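Local coordinates for protein synthesis inhibitor I (Hordeum vulgare, PDB 4FBC) that is a protein synthesis inhibitor of the plant ribosome-inactivating protein family and holds adenosine monophosphate in a pocket in this model, at residues E176-S184 and A251-L259; F92-W100 and A145-D153. The protein carries 3 engineered substitutions. All coordinates share one frame; numbering follows the deposited sequence.

Contact 1. Residues E176-S184 and A251-L259; sequences EATRFQTVS and AANTLGILL. With AMP (adenosine monophosphate), chain E.
Phe180 and Gly256 bring the two backbones to a CA-CA distance of 4.2 Å, where the break between helices 157-179 and 181-190 meets the chain just leaving helix 248-254. A single beta bridge pairs Phe180 with Leu255. Arg179 O accepts from Gly256 N at 2.7 Å and from Ile257 N at 3.2 Å, both donors lying above the same face of its carbonyl plane. In return, Gln181 N donates to Thr254 O at 2.8 Å.

Gln181 points its CB toward the other segment and makes the polar side-chain contact. With chi2 at -161° the chain runs extended beyond CG, past Gly256 CA, and its amide NE2 donates to Leu255 O at 3.3 Å, Leu255 O lying 26° out of the plane of the Gln181 amide. Water 1 links its OE1, weakly, to Asn253 OD1. Thr182 and Thr254 meet methyl to methyl, CG2 to CG2 at 3.9 Å. On the Ile257 side, CG2 lies alongside Thr178 CG2.

The CA-CB bond of Arg179 points away from 251-259, and the extended chain carries the guanidinium to AMP. NH1 donates to AMP N3 at 3.2 Å and forms a salt bridge with Glu176, while NH2 is bonded to Asn86 O; AMP O2' lies over one guanidinium face. Thus one residue gives its carbonyl to 251-259 and its guanidinium to the ligand, and the Glu176 carboxylate, itself bonded to Tyr119 OH, holds that guanidinium beside AMP.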
ATOM      1  N   GLU A 176      -1.618  -2.813   0.996  1.00 14.09           N
ATOM      2  CA  GLU A 176      -1.356  -3.437   2.290  1.00 14.44           C
ATOM      3  C   GLU A 176      -0.321  -4.547   2.137  1.00 15.63           C
ATOM      4  O   GLU A 176       0.494  -4.775   3.034  1.00 14.57           O
ATOM      5  CB  GLU A 176      -2.634  -3.982   2.949  1.00 15.42           C
ATOM      6  CG  GLU A 176      -3.805  -2.983   3.046  1.00 14.29           C
ATOM      7  CD  GLU A 176      -3.473  -1.687   3.792  1.00 18.22           C
ATOM      8  OE1 GLU A 176      -2.421  -1.603   4.466  1.00 18.97           O
ATOM      9  OE2 GLU A 176      -4.291  -0.736   3.705  1.00 19.66           O
ATOM     10  N   ALA A 177      -0.359  -5.220   0.991  1.00 14.56           N
ATOM     11  CA  ALA A 177       0.651  -6.234   0.667  1.00 15.30           C
ATOM     12  C   ALA A 177       2.050  -5.620   0.668  1.00 13.67           C
ATOM     13  O   ALA A 177       3.000  -6.209   1.184  1.00 13.05           O
ATOM     14  CB  ALA A 177       0.347  -6.848  -0.680  1.00 14.61           C
ATOM     15  N   THR A 178       2.184  -4.436   0.083  1.00 13.93           N
ATOM     16  CA  THR A 178       3.470  -3.729   0.097  1.00 13.15           C
ATOM     17  C   THR A 178       3.892  -3.397   1.534  1.00 13.72           C
ATOM     18  O   THR A 178       5.044  -3.616   1.933  1.00 11.92           O
ATOM     19  CB  THR A 178       3.392  -2.454  -0.773  1.00 13.93           C
ATOM     20  OG1 THR A 178       3.161  -2.819  -2.144  1.00 16.17           O
ATOM     21  CG2 THR A 178       4.671  -1.650  -0.681  1.00 14.06           C
ATOM     22  N   ARG A 179       2.952  -2.883   2.327  1.00 13.40           N
ATOM     23  CA  ARG A 179       3.257  -2.498   3.701  1.00 12.55           C
ATOM     24  C   ARG A 179       3.629  -3.654   4.625  1.00 13.82           C
ATOM     25  O   ARG A 179       4.445  -3.481   5.530  1.00 12.64           O
ATOM     26  CB  ARG A 179       2.070  -1.761   4.309  1.00 14.55           C
ATOM     27  CG  ARG A 179       1.885  -0.352   3.767  1.00 16.26           C
ATOM     28  CD  ARG A 179       0.509   0.158   4.139  1.00 16.67           C
ATOM     29  NE  ARG A 179       0.305   1.549   3.722  1.00 16.43           N
ATOM     30  CZ  ARG A 179      -0.879   2.065   3.409  1.00 20.71           C
ATOM     31  NH1 ARG A 179      -1.963   1.305   3.461  1.00 17.16           N
ATOM     32  NH2 ARG A 179      -0.980   3.344   3.056  1.00 18.48           N
ATOM     33  N   PHE A 180       3.023  -4.818   4.414  1.00 11.72           N
ATOM     34  CA  PHE A 180       3.136  -5.927   5.365  1.00 12.86           C
ATOM     35  C   PHE A 180       3.522  -7.243   4.722  1.00 10.43           C
ATOM     36  O   PHE A 180       2.863  -7.690   3.783  1.00 12.88           O
ATOM     37  CB  PHE A 180       1.806  -6.137   6.099  1.00 13.81           C
ATOM     38  CG  PHE A 180       1.379  -4.960   6.902  1.00 13.72           C
ATOM     39  CD1 PHE A 180       1.991  -4.682   8.118  1.00 15.62           C
ATOM     40  CD2 PHE A 180       0.384  -4.116   6.433  1.00 18.18           C
ATOM     41  CE1 PHE A 180       1.606  -3.573   8.858  1.00 14.53           C
ATOM     42  CE2 PHE A 180      -0.002  -3.013   7.166  1.00 15.32           C
ATOM     43  CZ  PHE A 180       0.609  -2.748   8.379  1.00 13.56           C
ATOM     44  N   GLN A 181       4.575  -7.863   5.247  1.00 11.53           N
ATOM     45  CA  GLN A 181       4.999  -9.194   4.784  1.00 12.34           C
ATOM     46  C   GLN A 181       3.954 -10.248   5.114  1.00 15.69           C
ATOM     47  O   GLN A 181       3.854 -11.278   4.439  1.00 13.91           O
ATOM     48  CB  GLN A 181       6.338  -9.588   5.418  1.00 12.23           C
ATOM     49  CG  GLN A 181       7.475  -8.598   5.152  1.00 11.52           C
ATOM     50  CD  GLN A 181       8.834  -9.217   5.389  1.00 13.72           C
ATOM     51  OE1 GLN A 181       9.246 -10.120   4.656  1.00 17.11           O
ATOM     52  NE2 GLN A 181       9.538  -8.751   6.419  1.00 12.82           N
ATOM     53  N   THR A 182       3.188 -10.006   6.170  1.00 15.00           N
ATOM     54  CA  THR A 182       2.111 -10.925   6.537  1.00 15.20           C
ATOM     55  C   THR A 182       1.052 -10.938   5.436  1.00 15.82           C
ATOM     56  O   THR A 182       0.644 -12.006   4.958  1.00 16.07           O
ATOM     57  CB  THR A 182       1.465 -10.513   7.855  1.00 14.62           C
ATOM     58  OG1 THR A 182       1.268  -9.096   7.837  1.00 13.51           O
ATOM     59  CG2 THR A 182       2.349 -10.893   9.045  1.00 14.68           C
ATOM     60  N   VAL A 183       0.613  -9.750   5.024  1.00 17.23           N
ATOM     61  CA  VAL A 183      -0.400  -9.640   3.978  1.00 16.82           C
ATOM     62  C   VAL A 183       0.099 -10.127   2.608  1.00 16.54           C
ATOM     63  O   VAL A 183      -0.627 -10.827   1.900  1.00 16.74           O
ATOM     64  CB  VAL A 183      -0.953  -8.214   3.883  1.00 15.16           C
ATOM     65  CG1 VAL A 183      -1.948  -8.093   2.730  1.00 15.84           C
ATOM     66  CG2 VAL A 183      -1.605  -7.812   5.220  1.00 15.23           C
ATOM     67  N   SER A 184       1.330  -9.778   2.236  1.00 13.63           N
ATOM     68  CA  SER A 184       1.848 -10.187   0.928  1.00 15.12           C
ATOM     69  C   SER A 184       2.024 -11.703   0.885  1.00 15.01           C
ATOM     70  O   SER A 184       1.727 -12.343  -0.131  1.00 15.68           O
ATOM     71  CB  SER A 184       3.154  -9.456   0.573  1.00 15.02           C
ATOM     72  OG  SER A 184       4.254  -9.871   1.376  1.00 14.95           O
ATOM     73  N   ALA A 251       8.242  -8.025  14.749  1.00 16.82           N
ATOM     74  CA  ALA A 251       7.899  -6.788  14.058  1.00 14.97           C
ATOM     75  C   ALA A 251       8.622  -6.681  12.707  1.00 13.78           C
ATOM     76  O   ALA A 251       8.016  -6.270  11.718  1.00 15.04           O
ATOM     77  CB  ALA A 251       8.224  -5.580  14.936  1.00 15.81           C
ATOM     78  N   ALA A 252       9.906  -7.049  12.688  1.00 15.50           N
ATOM     79  CA  ALA A 252      10.718  -7.041  11.463  1.00 15.78           C
ATOM     80  C   ALA A 252      10.177  -8.041  10.442  1.00 16.80           C
ATOM     81  O   ALA A 252      10.079  -7.733   9.255  1.00 13.28           O
ATOM     82  CB  ALA A 252      12.189  -7.328  11.772  1.00 16.70           C
ATOM     83  N   ASN A 253       9.816  -9.236  10.900  1.00 14.47           N
ATOM     84  CA  ASN A 253       9.194 -10.213  10.004  1.00 16.76           C
ATOM     85  C   ASN A 253       7.822  -9.780   9.498  1.00 14.03           C
ATOM     86  O   ASN A 253       7.359 -10.265   8.469  1.00 13.50           O
ATOM     87  CB  ASN A 253       9.088 -11.577  10.688  1.00 15.36           C
ATOM     88  CG  ASN A 253      10.400 -12.319  10.694  1.00 16.41           C
ATOM     89  OD1 ASN A 253      11.087 -12.398   9.666  1.00 20.60           O
ATOM     90  ND2 ASN A 253      10.769 -12.864  11.846  1.00 16.69           N
ATOM     91  N   THR A 254       7.172  -8.864  10.214  1.00 14.00           N
ATOM     92  CA  THR A 254       5.824  -8.427   9.854  1.00 13.64           C
ATOM     93  C   THR A 254       5.811  -7.235   8.894  1.00 13.57           C
ATOM     94  O   THR A 254       5.001  -7.193   7.961  1.00 13.20           O
ATOM     95  CB  THR A 254       4.994  -8.100  11.115  1.00 12.92           C
ATOM     96  OG1 THR A 254       4.909  -9.281  11.924  1.00 15.16           O
ATOM     97  CG2 THR A 254       3.585  -7.625  10.736  1.00 14.73           C
ATOM     98  N   LEU A 255       6.720  -6.286   9.110  1.00 13.17           N
ATOM     99  CA  LEU A 255       6.746  -5.047   8.333  1.00 12.24           C
ATOM    100  C   LEU A 255       7.387  -5.259   6.957  1.00 13.30           C
ATOM    101  O   LEU A 255       8.538  -5.683   6.860  1.00 13.91           O
ATOM    102  CB  LEU A 255       7.486  -3.942   9.112  1.00 12.17           C
ATOM    103  CG  LEU A 255       6.691  -3.345  10.284  1.00 13.78           C
ATOM    104  CD1 LEU A 255       7.623  -2.719  11.307  1.00 13.24           C
ATOM    105  CD2 LEU A 255       5.667  -2.335   9.780  1.00 13.78           C
ATOM    106  N   GLY A 256       6.632  -4.973   5.902  1.00 11.62           N
ATOM    107  CA  GLY A 256       7.170  -4.967   4.544  1.00 11.23           C
ATOM    108  C   GLY A 256       7.995  -3.709   4.302  1.00 12.00           C
ATOM    109  O   GLY A 256       9.134  -3.782   3.847  1.00 13.40           O
ATOM    110  N   ILE A 257       7.415  -2.550   4.611  1.00 10.72           N
ATOM    111  CA  ILE A 257       8.149  -1.277   4.579  1.00 10.21           C
ATOM    112  C   ILE A 257       7.523  -0.374   5.626  1.00 10.79           C
ATOM    113  O   ILE A 257       6.309  -0.367   5.772  1.00 13.46           O
ATOM    114  CB  ILE A 257       8.166  -0.627   3.150  1.00 13.36           C
ATOM    115  CG1 ILE A 257       8.986   0.675   3.151  1.00 14.38           C
ATOM    116  CG2 ILE A 257       6.738  -0.423   2.598  1.00 13.90           C
ATOM    117  CD1 ILE A 257       9.304   1.199   1.722  1.00 12.26           C
ATOM    118  N   LEU A 258       8.351   0.334   6.389  1.00 13.55           N
ATOM    119  CA  LEU A 258       7.854   1.141   7.507  1.00 13.19           C
ATOM    120  C   LEU A 258       7.442   2.524   7.017  1.00 12.98           C
ATOM    121  O   LEU A 258       8.104   3.096   6.165  1.00 12.58           O
ATOM    122  CB  LEU A 258       8.935   1.307   8.594  1.00 14.09           C
ATOM    123  CG  LEU A 258       9.254   0.161   9.561  1.00 13.72           C
ATOM    124  CD1 LEU A 258       9.981  -0.984   8.844  1.00 12.52           C
ATOM    125  CD2 LEU A 258      10.067   0.641  10.756  1.00 15.35           C
ATOM    126  N   LEU A 259       6.347   3.052   7.563  1.00 12.39           N
ATOM    127  CA  LEU A 259       6.037   4.481   7.423  1.00 14.41           C
ATOM    128  C   LEU A 259       7.060   5.256   8.236  1.00 15.45           C
ATOM    129  O   LEU A 259       7.413   4.855   9.345  1.00 14.22           O
ATOM    130  CB  LEU A 259       4.639   4.763   7.975  1.00 14.78           C
ATOM    131  CG  LEU A 259       4.157   6.223   7.964  1.00 14.71           C
ATOM    132  CD1 LEU A 259       3.966   6.688   6.542  1.00 14.54           C
ATOM    133  CD2 LEU A 259       2.844   6.320   8.750  1.00 15.94           C
TER
HETATM  134  P   AMP E 301      -5.543   8.517   8.206  1.00 64.40           P
HETATM  135  O1P AMP E 301      -7.000   8.548   7.790  1.00 54.92           O
HETATM  136  O2P AMP E 301      -5.208   8.759   9.663  1.00 55.05           O
HETATM  137  O3P AMP E 301      -4.747   9.474   7.341  1.00 44.30           O
HETATM  138  O5' AMP E 301      -4.882   7.147   7.725  1.00 47.54           O
HETATM  139  C5' AMP E 301      -4.720   6.052   8.618  1.00 42.52           C
HETATM  140  C4' AMP E 301      -4.209   4.830   7.895  1.00 33.85           C
HETATM  141  O4' AMP E 301      -5.227   4.347   6.980  1.00 37.03           O
HETATM  142  C3' AMP E 301      -2.984   5.047   7.012  1.00 36.45           C
HETATM  143  O3' AMP E 301      -1.763   5.026   7.737  1.00 36.58           O
HETATM  144  C2' AMP E 301      -3.105   3.933   5.980  1.00 34.10           C
HETATM  145  O2' AMP E 301      -2.637   2.698   6.522  1.00 29.63           O
HETATM  146  C1' AMP E 301      -4.627   3.845   5.804  1.00 33.88           C
HETATM  147  N9  AMP E 301      -5.116   4.638   4.650  1.00 30.22           N
HETATM  148  C8  AMP E 301      -5.895   5.743   4.719  1.00 32.33           C
HETATM  149  N7  AMP E 301      -6.186   6.235   3.485  1.00 31.81           N
HETATM  150  C5  AMP E 301      -5.589   5.421   2.584  1.00 27.44           C
HETATM  151  C6  AMP E 301      -5.494   5.349   1.101  1.00 27.68           C
HETATM  152  N6  AMP E 301      -6.108   6.275   0.316  1.00 24.52           N
HETATM  153  N1  AMP E 301      -4.775   4.326   0.562  1.00 23.20           N
HETATM  154  C2  AMP E 301      -4.156   3.406   1.335  1.00 21.64           C
HETATM  155  N3  AMP E 301      -4.206   3.406   2.681  1.00 25.91           N
HETATM  156  C4  AMP E 301      -4.898   4.367   3.355  1.00 30.31           C
HETATM  157  O   HOH W   1       9.843 -12.599   6.806  1.00 36.06           O

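Contact 2. Residues F92-W100 and A145-D153; sequences FKSSDGTWW and ALHGRTKAD
Ser94 and His147 mark the closest backbone approach, CA to CA 4.2 Å, where the type I turn Ser94-Gly97 of a beta hairpin meets the chain leaving helix 136-147; Ser95 N donates to His147 O in the carbonyl plane at 2.8 Å.

Arg149 lies across one face of the Trp100 indole. With CG anti to the backbone N (chi1 -162°) and the chain extended as far as NE, CD and NE lie over the indole, CD 3.5 Å from the centroid of the six-membered ring in a CH-pi contact. Its CZ lies 20° off the ring normal in a cation-pi contact, but the guanidinium stands nearly upright on the indole, the planes 85° apart. Thr98 CG2 takes the opposite indole face.

Asp96 braces the turn from within. OD1 receives Ser94 OG at 2.7 Å and, from the other face of the carboxylate plane, Thr98 N, an Asx turn; OD2 reaches across to Lys151 N at 3.1 Å on its syn side. Trp100 NE1 donates to Ser94 OG, with the oxygen close to the ring plane, which fixes the indole relative to the turn. Water 2 joins Ser95 OG to Arg149 O.

Leu146 CD1 sits over the centre of one Phe92 ring face, 4.3 Å from the centroid, and Ser95 CB over the His147 imidazole.

The hairpin joins strands 89-93 and 99-101 of the six-stranded sheet. Leu146 also packs on Leu78 of strand 78-83 and on helix 157-179, whose Gln160 receives Arg149 NH2, while Trp100 and Lys151 touch Thr111 of strand 111-112.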
ATOM      1  N   PHE A  92      -7.141   6.027 -10.127  1.00 20.45           N
ATOM      2  CA  PHE A  92      -7.022   4.899 -11.053  1.00 18.70           C
ATOM      3  C   PHE A  92      -7.523   5.301 -12.432  1.00 26.94           C
ATOM      4  O   PHE A  92      -8.408   6.145 -12.562  1.00 22.64           O
ATOM      5  CB  PHE A  92      -7.739   3.644 -10.544  1.00 22.65           C
ATOM      6  CG  PHE A  92      -9.230   3.784 -10.445  1.00 24.77           C
ATOM      7  CD1 PHE A  92     -10.040   3.553 -11.548  1.00 19.52           C
ATOM      8  CD2 PHE A  92      -9.823   4.121  -9.240  1.00 21.43           C
ATOM      9  CE1 PHE A  92     -11.413   3.678 -11.457  1.00 23.81           C
ATOM     10  CE2 PHE A  92     -11.199   4.242  -9.137  1.00 23.10           C
ATOM     11  CZ  PHE A  92     -11.993   4.020 -10.244  1.00 24.00           C
ATOM     12  N   LYS A  93      -6.949   4.694 -13.462  1.00 24.65           N
ATOM     13  CA  LYS A  93      -7.216   5.130 -14.826  1.00 25.97           C
ATOM     14  C   LYS A  93      -7.959   4.041 -15.595  1.00 26.52           C
ATOM     15  O   LYS A  93      -7.451   2.931 -15.755  1.00 26.23           O
ATOM     16  CB  LYS A  93      -5.890   5.478 -15.511  1.00 23.56           C
ATOM     17  CG  LYS A  93      -6.025   6.115 -16.881  1.00 28.44           C
ATOM     18  CD  LYS A  93      -4.647   6.336 -17.472  1.00 30.15           C
ATOM     19  CE  LYS A  93      -4.698   7.115 -18.772  1.00 33.75           C
ATOM     20  NZ  LYS A  93      -3.335   7.240 -19.380  1.00 35.42           N
ATOM     21  N   SER A  94      -9.164   4.358 -16.064  1.00 22.46           N
ATOM     22  CA  SER A  94      -9.980   3.407 -16.811  1.00 23.72           C
ATOM     23  C   SER A  94      -9.560   3.343 -18.281  1.00 28.49           C
ATOM     24  O   SER A  94      -8.730   4.132 -18.729  1.00 26.21           O
ATOM     25  CB  SER A  94     -11.464   3.753 -16.681  1.00 29.27           C
ATOM     26  OG  SER A  94     -11.731   5.094 -17.057  1.00 27.47           O
ATOM     27  N   SER A  95     -10.125   2.396 -19.025  1.00 31.71           N
ATOM     28  CA  SER A  95      -9.696   2.150 -20.405  1.00 31.82           C
ATOM     29  C   SER A  95      -9.973   3.302 -21.381  1.00 35.52           C
ATOM     30  O   SER A  95      -9.304   3.415 -22.413  1.00 37.18           O
ATOM     31  CB  SER A  95     -10.309   0.847 -20.935  1.00 32.35           C
ATOM     32  OG  SER A  95     -11.722   0.898 -20.906  1.00 37.01           O
ATOM     33  N   ASP A  96     -10.951   4.150 -21.065  1.00 30.60           N
ATOM     34  CA  ASP A  96     -11.260   5.296 -21.926  1.00 32.96           C
ATOM     35  C   ASP A  96     -10.353   6.490 -21.630  1.00 34.52           C
ATOM     36  O   ASP A  96     -10.520   7.565 -22.205  1.00 32.25           O
ATOM     37  CB  ASP A  96     -12.734   5.698 -21.800  1.00 32.14           C
ATOM     38  CG  ASP A  96     -13.080   6.263 -20.430  1.00 35.89           C
ATOM     39  OD1 ASP A  96     -12.311   6.057 -19.469  1.00 34.56           O
ATOM     40  OD2 ASP A  96     -14.138   6.913 -20.312  1.00 35.87           O
ATOM     41  N   GLY A  97      -9.402   6.300 -20.717  1.00 29.99           N
ATOM     42  CA  GLY A  97      -8.427   7.331 -20.407  1.00 30.22           C
ATOM     43  C   GLY A  97      -8.784   8.222 -19.228  1.00 28.47           C
ATOM     44  O   GLY A  97      -8.019   9.112 -18.861  1.00 26.18           O
ATOM     45  N   THR A  98      -9.942   7.978 -18.624  1.00 26.27           N
ATOM     46  CA  THR A  98     -10.404   8.801 -17.508  1.00 30.51           C
ATOM     47  C   THR A  98      -9.658   8.475 -16.214  1.00 24.46           C
ATOM     48  O   THR A  98      -9.637   7.322 -15.778  1.00 26.76           O
ATOM     49  CB  THR A  98     -11.916   8.619 -17.259  1.00 29.50           C
ATOM     50  OG1 THR A  98     -12.649   8.978 -18.436  1.00 28.74           O
ATOM     51  CG2 THR A  98     -12.371   9.495 -16.112  1.00 27.22           C
ATOM     52  N   TRP A  99      -9.055   9.491 -15.600  1.00 24.96           N
ATOM     53  CA  TRP A  99      -8.526   9.358 -14.242  1.00 21.20           C
ATOM     54  C   TRP A  99      -9.640   9.566 -13.223  1.00 26.70           C
ATOM     55  O   TRP A  99     -10.332  10.597 -13.235  1.00 24.60           O
ATOM     56  CB  TRP A  99      -7.394  10.359 -13.993  1.00 25.45           C
ATOM     57  CG  TRP A  99      -6.037   9.879 -14.443  1.00 27.23           C
ATOM     58  CD1 TRP A  99      -5.346  10.284 -15.548  1.00 30.02           C
ATOM     59  CD2 TRP A  99      -5.212   8.899 -13.791  1.00 28.20           C
ATOM     60  NE1 TRP A  99      -4.143   9.616 -15.627  1.00 27.82           N
ATOM     61  CE2 TRP A  99      -4.036   8.766 -14.557  1.00 26.93           C
ATOM     62  CE3 TRP A  99      -5.354   8.131 -12.632  1.00 24.73           C
ATOM     63  CZ2 TRP A  99      -3.007   7.885 -14.198  1.00 29.80           C
ATOM     64  CZ3 TRP A  99      -4.339   7.256 -12.283  1.00 26.04           C
ATOM     65  CH2 TRP A  99      -3.178   7.144 -13.061  1.00 24.72           C
ATOM     66  N   TRP A 100      -9.824   8.571 -12.362  1.00 19.19           N
ATOM     67  CA  TRP A 100     -10.784   8.644 -11.273  1.00 20.65           C
ATOM     68  C   TRP A 100     -10.017   8.886  -9.985  1.00 23.66           C
ATOM     69  O   TRP A 100      -8.931   8.341  -9.796  1.00 24.42           O
ATOM     70  CB  TRP A 100     -11.581   7.342 -11.184  1.00 19.27           C
ATOM     71  CG  TRP A 100     -12.313   7.034 -12.449  1.00 22.41           C
ATOM     72  CD1 TRP A 100     -11.849   6.325 -13.520  1.00 25.11           C
ATOM     73  CD2 TRP A 100     -13.647   7.434 -12.780  1.00 25.70           C
ATOM     74  NE1 TRP A 100     -12.816   6.255 -14.496  1.00 26.37           N
ATOM     75  CE2 TRP A 100     -13.926   6.933 -14.066  1.00 23.73           C
ATOM     76  CE3 TRP A 100     -14.628   8.176 -12.115  1.00 24.20           C
ATOM     77  CZ2 TRP A 100     -15.151   7.147 -14.700  1.00 28.87           C
ATOM     78  CZ3 TRP A 100     -15.842   8.381 -12.742  1.00 26.53           C
ATOM     79  CH2 TRP A 100     -16.095   7.868 -14.021  1.00 28.99           C
ATOM     80  N   ALA A 145     -13.614  -4.381 -13.147  1.00 25.43           N
ATOM     81  CA  ALA A 145     -14.658  -3.430 -12.754  1.00 25.35           C
ATOM     82  C   ALA A 145     -14.188  -1.982 -12.854  1.00 27.99           C
ATOM     83  O   ALA A 145     -14.924  -1.112 -13.343  1.00 27.36           O
ATOM     84  CB  ALA A 145     -15.150  -3.730 -11.354  1.00 27.38           C
ATOM     85  N   LEU A 146     -12.968  -1.725 -12.385  1.00 24.82           N
ATOM     86  CA  LEU A 146     -12.421  -0.368 -12.390  1.00 21.49           C
ATOM     87  C   LEU A 146     -11.921   0.033 -13.779  1.00 27.14           C
ATOM     88  O   LEU A 146     -12.082   1.179 -14.202  1.00 23.79           O
ATOM     89  CB  LEU A 146     -11.301  -0.220 -11.346  1.00 20.81           C
ATOM     90  CG  LEU A 146     -11.673  -0.488  -9.885  1.00 21.74           C
ATOM     91  CD1 LEU A 146     -10.524  -0.141  -8.940  1.00 18.27           C
ATOM     92  CD2 LEU A 146     -12.940   0.263  -9.471  1.00 22.01           C
ATOM     93  N   HIS A 147     -11.319  -0.910 -14.496  1.00 23.05           N
ATOM     94  CA  HIS A 147     -10.766  -0.601 -15.811  1.00 26.24           C
ATOM     95  C   HIS A 147     -11.870  -0.320 -16.831  1.00 27.24           C
ATOM     96  O   HIS A 147     -11.652   0.410 -17.798  1.00 28.28           O
ATOM     97  CB  HIS A 147      -9.896  -1.752 -16.311  1.00 29.48           C
ATOM     98  CG  HIS A 147      -8.949  -1.373 -17.406  1.00 29.12           C
ATOM     99  ND1 HIS A 147      -8.716  -2.183 -18.496  1.00 33.45           N
ATOM    100  CD2 HIS A 147      -8.153  -0.289 -17.564  1.00 26.88           C
ATOM    101  CE1 HIS A 147      -7.825  -1.608 -19.285  1.00 33.12           C
ATOM    102  NE2 HIS A 147      -7.468  -0.457 -18.743  1.00 34.81           N
ATOM    103  N   GLY A 148     -13.046  -0.903 -16.617  1.00 27.56           N
ATOM    104  CA  GLY A 148     -14.146  -0.775 -17.562  1.00 30.10           C
ATOM    105  C   GLY A 148     -15.056   0.422 -17.327  1.00 33.12           C
ATOM    106  O   GLY A 148     -15.965   0.690 -18.118  1.00 33.18           O
ATOM    107  N   ARG A 149     -14.816   1.138 -16.236  1.00 28.41           N
ATOM    108  CA  ARG A 149     -15.579   2.341 -15.912  1.00 31.40           C
ATOM    109  C   ARG A 149     -15.432   3.382 -17.025  1.00 32.48           C
ATOM    110  O   ARG A 149     -14.335   3.623 -17.516  1.00 32.36           O
ATOM    111  CB  ARG A 149     -15.082   2.911 -14.574  1.00 32.22           C
ATOM    112  CG  ARG A 149     -16.027   3.886 -13.906  1.00 37.44           C
ATOM    113  CD  ARG A 149     -15.509   4.333 -12.544  1.00 29.81           C
ATOM    114  NE  ARG A 149     -16.414   5.301 -11.932  1.00 32.41           N
ATOM    115  CZ  ARG A 149     -17.450   4.965 -11.173  1.00 30.45           C
ATOM    116  NH1 ARG A 149     -17.694   3.684 -10.927  1.00 38.34           N
ATOM    117  NH2 ARG A 149     -18.232   5.904 -10.653  1.00 30.70           N
ATOM    118  N   THR A 150     -16.533   3.984 -17.461  1.00 37.72           N
ATOM    119  CA  THR A 150     -16.409   5.092 -18.404  1.00 36.47           C
ATOM    120  C   THR A 150     -16.985   6.373 -17.812  1.00 41.03           C
ATOM    121  O   THR A 150     -17.882   6.335 -16.961  1.00 39.24           O
ATOM    122  CB  THR A 150     -17.033   4.794 -19.794  1.00 42.52           C
ATOM    123  OG1 THR A 150     -18.371   5.306 -19.844  1.00 39.04           O
ATOM    124  CG2 THR A 150     -17.044   3.295 -20.084  1.00 38.15           C
ATOM    125  N   LYS A 151     -16.449   7.503 -18.265  1.00 37.35           N
ATOM    126  CA  LYS A 151     -16.827   8.810 -17.749  1.00 42.09           C
ATOM    127  C   LYS A 151     -18.322   9.074 -17.917  1.00 44.38           C
ATOM    128  O   LYS A 151     -18.927   9.782 -17.111  1.00 46.97           O
ATOM    129  CB  LYS A 151     -16.016   9.902 -18.453  1.00 40.86           C
ATOM    130  CG  LYS A 151     -15.894  11.199 -17.662  1.00 37.61           C
ATOM    131  CD  LYS A 151     -15.123  12.253 -18.447  1.00 37.54           C
ATOM    132  CE  LYS A 151     -14.160  13.013 -17.550  1.00 40.02           C
ATOM    133  NZ  LYS A 151     -13.884  14.401 -18.037  1.00 44.11           N
ATOM    134  N   ALA A 152     -18.916   8.480 -18.949  1.00 45.55           N
ATOM    135  CA  ALA A 152     -20.309   8.757 -19.302  1.00 47.80           C
ATOM    136  C   ALA A 152     -21.352   7.850 -18.644  1.00 49.45           C
ATOM    137  O   ALA A 152     -22.552   8.114 -18.767  1.00 52.64           O
ATOM    138  CB  ALA A 152     -20.486   8.738 -20.816  1.00 48.74           C
ATOM    139  N   ASP A 153     -20.914   6.785 -17.971  1.00 44.01           N
ATOM    140  CA  ASP A 153     -21.851   5.886 -17.295  1.00 48.07           C
ATOM    141  C   ASP A 153     -22.715   6.668 -16.318  1.00 50.11           C
ATOM    142  O   ASP A 153     -22.251   7.633 -15.708  1.00 48.92           O
ATOM    143  CB  ASP A 153     -21.123   4.783 -16.516  1.00 49.78           C
ATOM    144  CG  ASP A 153     -20.340   3.849 -17.410  1.00 53.26           C
ATOM    145  OD1 ASP A 153     -19.563   4.354 -18.239  1.00 50.42           O
ATOM    146  OD2 ASP A 153     -20.489   2.615 -17.271  1.00 54.57           O
TER
HETATM  147  O   HOH W   2     -13.360   2.712 -19.815  1.00 33.73           O

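After strands 16-20, 64-70 and 78-83, the chain forms the hairpin of strands 89-93 and 99-101, then passes through strand 111-112 and helix 136-147 before contact 2 closes a loop with 44 residues between its segments. The C-terminal end of helix 157-179 opens contact 1, which closes 66 intervening residues later, past helices 205-211 and 214-225. The loops are therefore in series, neither nested nor crossed. The centres of contacts 1 and 2 lie about 30 Å apart, and the contacts do not touch. Contact 2 ties the hairpin turn to the end of helix 136-147; contact 1 joins helix 157-179 to the C-terminal region beside the AMP pocket. Helix 157-179 also packs beside contact 2, through Leu146 and Gln160.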